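Long-range contact in probable benzoylformate decarboxylase (Rhodococcus jostii, PDB 7ORX), which is probably an enzyme of the thiamine diphosphate-dependent family, binding thiamine diphosphate together with a metal ion: residues Val376-Ser381 with Gly427-Gly432. Sequence-based numbering, arbitrary orientation.
Sequences VNESTS and GLIGDG. With NA (sodium ion), chain J; TPP (thiamine diphosphate), chain I.
The diphosphate end of the thiamine diphosphate pocket is built where two neighbouring parallel strands, 374-378 and 425-430, run out into loops. Leu428, opposite Asn377, bonds the residues on either side of it: its N donates to Val376 O (2.9 Å), and its O accepts from Glu378 N along a nearly straight N-H...O line (173°). The last rung, Gly430 N to Glu378 O at 3.0 Å, has its donor above the carbonyl plane. Beside the ladder, with chi2 at -49°, Ile429 CD1 comes to 3.8 Å from Val376 O, a branched apolar filler for the buried face that also carries Val376 and Glu378. Asn377 OD1 accepts from Ser379 N in an Asx turn, which suits asparagine where the strand gives way to loop. Beyond it, Ser381 OG and N both donate to TPP O1B, with OG at 2.6 Å. On the other strand, Gly430 has no CB, which leaves its CA room beside TPP O1A, and Gly432 N donates to TPP O2A. Asp431 supplies the carboxylate oxygen OD1 to sodium at 2.1 Å; Thr460 also binds the ion, which bridges both phosphates. Gly430-Gly432 is the Gly-Asp-Gly start, at a strand end, of the GDG...N motif that binds metal and diphosphate in thiamine diphosphate enzymes, completed here by Asn458.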
loop_
_atom_site.group_PDB
_atom_site.type_symbol
_atom_site.label_atom_id
_atom_site.label_comp_id
_atom_site.label_asym_id
_atom_site.label_seq_id
_atom_site.Cartn_x
_atom_site.Cartn_y
_atom_site.Cartn_z
ATOM N N VAL C 376 -6.170 4.426 34.866
ATOM C CA VAL C 376 -6.368 4.001 33.458
ATOM C C VAL C 376 -7.864 3.760 33.249
ATOM O O VAL C 376 -8.389 2.753 33.736
ATOM C CB VAL C 376 -5.523 2.771 33.114
ATOM C CG1 VAL C 376 -5.796 2.250 31.721
ATOM C CG2 VAL C 376 -4.037 3.046 33.275
ATOM N N ASN C 377 -8.510 4.676 32.538
ATOM C CA ASN C 377 -9.968 4.776 32.299
ATOM C C ASN C 377 -10.333 4.159 30.955
ATOM O O ASN C 377 -9.748 4.533 29.974
ATOM C CB ASN C 377 -10.370 6.245 32.270
ATOM C CG ASN C 377 -11.856 6.429 32.380
ATOM O OD1 ASN C 377 -12.607 5.743 31.705
ATOM N ND2 ASN C 377 -12.295 7.306 33.261
ATOM N N GLU C 378 -11.301 3.262 30.904
ATOM C CA GLU C 378 -11.895 2.792 29.632
ATOM C C GLU C 378 -13.366 2.528 29.920
ATOM O O GLU C 378 -13.799 1.381 29.871
ATOM C CB GLU C 378 -11.133 1.580 29.115
ATOM C CG GLU C 378 -11.502 1.213 27.680
ATOM C CD GLU C 378 -10.654 0.086 27.082
ATOM O OE1 GLU C 378 -9.778 0.405 26.189
ATOM O OE2 GLU C 378 -10.798 -1.102 27.547
ATOM N N SER C 379 -14.062 3.577 30.330
ATOM C CA SER C 379 -15.475 3.560 30.804
ATOM C C SER C 379 -16.169 4.678 30.043
ATOM O O SER C 379 -16.020 5.865 30.456
ATOM C CB SER C 379 -15.585 3.750 32.292
ATOM O OG SER C 379 -16.944 3.719 32.712
ATOM N N THR C 380 -16.807 4.322 28.936
ATOM C CA THR C 380 -17.081 5.277 27.844
ATOM C C THR C 380 -18.217 6.219 28.252
ATOM O O THR C 380 -18.083 7.418 27.954
ATOM C CB THR C 380 -17.171 4.503 26.524
ATOM O OG1 THR C 380 -17.901 3.315 26.757
ATOM C CG2 THR C 380 -15.805 4.084 26.009
ATOM N N SER C 381 -19.211 5.763 29.032
ATOM C CA SER C 381 -20.437 6.560 29.342
ATOM C C SER C 381 -20.302 7.399 30.617
ATOM O O SER C 381 -21.217 8.169 30.863
ATOM C CB SER C 381 -21.665 5.683 29.414
ATOM O OG SER C 381 -21.714 4.991 30.646
ATOM N N GLY C 427 -7.402 0.750 37.509
ATOM C CA GLY C 427 -8.169 0.606 36.261
ATOM C C GLY C 427 -9.637 0.860 36.522
ATOM O O GLY C 427 -10.162 0.308 37.522
ATOM N N LEU C 428 -10.276 1.708 35.718
ATOM C CA LEU C 428 -11.733 1.895 35.765
ATOM C C LEU C 428 -12.286 1.507 34.407
ATOM O O LEU C 428 -12.245 2.346 33.516
ATOM C CB LEU C 428 -11.999 3.360 36.089
ATOM C CG LEU C 428 -11.417 3.853 37.404
ATOM C CD1 LEU C 428 -11.361 5.376 37.361
ATOM C CD2 LEU C 428 -12.246 3.345 38.605
ATOM N N ILE C 429 -12.708 0.263 34.269
ATOM C CA ILE C 429 -13.029 -0.381 32.971
ATOM C C ILE C 429 -14.524 -0.620 32.986
ATOM O O ILE C 429 -15.006 -1.069 34.004
ATOM C CB ILE C 429 -12.262 -1.713 32.861
ATOM C CG1 ILE C 429 -10.795 -1.583 33.289
ATOM C CG2 ILE C 429 -12.396 -2.335 31.482
ATOM C CD1 ILE C 429 -10.056 -0.439 32.665
ATOM N N GLY C 430 -15.222 -0.363 31.891
ATOM C CA GLY C 430 -16.613 -0.825 31.765
ATOM C C GLY C 430 -16.695 -2.330 31.580
ATOM O O GLY C 430 -15.697 -2.926 31.176
ATOM N N ASP C 431 -17.876 -2.913 31.784
ATOM C CA ASP C 431 -18.139 -4.356 31.536
ATOM C C ASP C 431 -17.990 -4.701 30.048
ATOM O O ASP C 431 -17.616 -5.847 29.724
ATOM C CB ASP C 431 -19.502 -4.771 32.112
ATOM C CG ASP C 431 -20.759 -4.123 31.525
ATOM O OD1 ASP C 431 -20.714 -2.882 31.142
ATOM O OD2 ASP C 431 -21.780 -4.866 31.472
ATOM N N GLY C 432 -18.295 -3.773 29.158
ATOM C CA GLY C 432 -18.058 -3.964 27.717
ATOM C C GLY C 432 -16.570 -4.011 27.406
ATOM O O GLY C 432 -16.137 -5.020 26.867
HETATM NA NA NA J . -21.402 -0.991 30.394
HETATM N "N1'" TPP I . -15.095 -2.044 19.333
HETATM C "C2'" TPP I . -13.927 -1.482 19.667
HETATM C CM2 TPP I . -12.685 -2.299 19.518
HETATM N "N3'" TPP I . -13.786 -0.235 20.116
HETATM C "C4'" TPP I . -14.896 0.511 20.234
HETATM N "N4'" TPP I . -14.721 1.762 20.680
HETATM C "C5'" TPP I . -16.180 0.004 19.921
HETATM C "C6'" TPP I . -16.200 -1.297 19.455
HETATM C "C7'" TPP I . -17.457 0.816 20.070
HETATM N N3 TPP I . -17.815 1.117 21.477
HETATM C C2 TPP I . -17.717 2.348 21.986
HETATM S S1 TPP I . -18.270 2.455 23.606
HETATM C C5 TPP I . -18.647 0.759 23.563
HETATM C C4 TPP I . -18.274 0.171 22.397
HETATM C CM4 TPP I . -18.375 -1.292 22.079
HETATM C C6 TPP I . -19.362 0.104 24.713
HETATM C C7 TPP I . -18.448 -0.329 25.822
HETATM O O7 TPP I . -18.944 0.284 27.026
HETATM P PA TPP I . -18.522 -0.257 28.468
HETATM O O1A TPP I . -17.100 -0.661 28.679
HETATM O O2A TPP I . -19.543 -1.303 28.764
HETATM O O3A TPP I . -18.804 1.114 29.250
HETATM P PB TPP I . -20.187 1.967 29.364
HETATM O O1B TPP I . -19.922 3.164 30.262
HETATM O O2B TPP I . -20.595 2.356 27.959
HETATM O O3B TPP I . -21.160 0.989 29.987
HETATM O O HOH W 1 -20.166 -0.207 32.253
#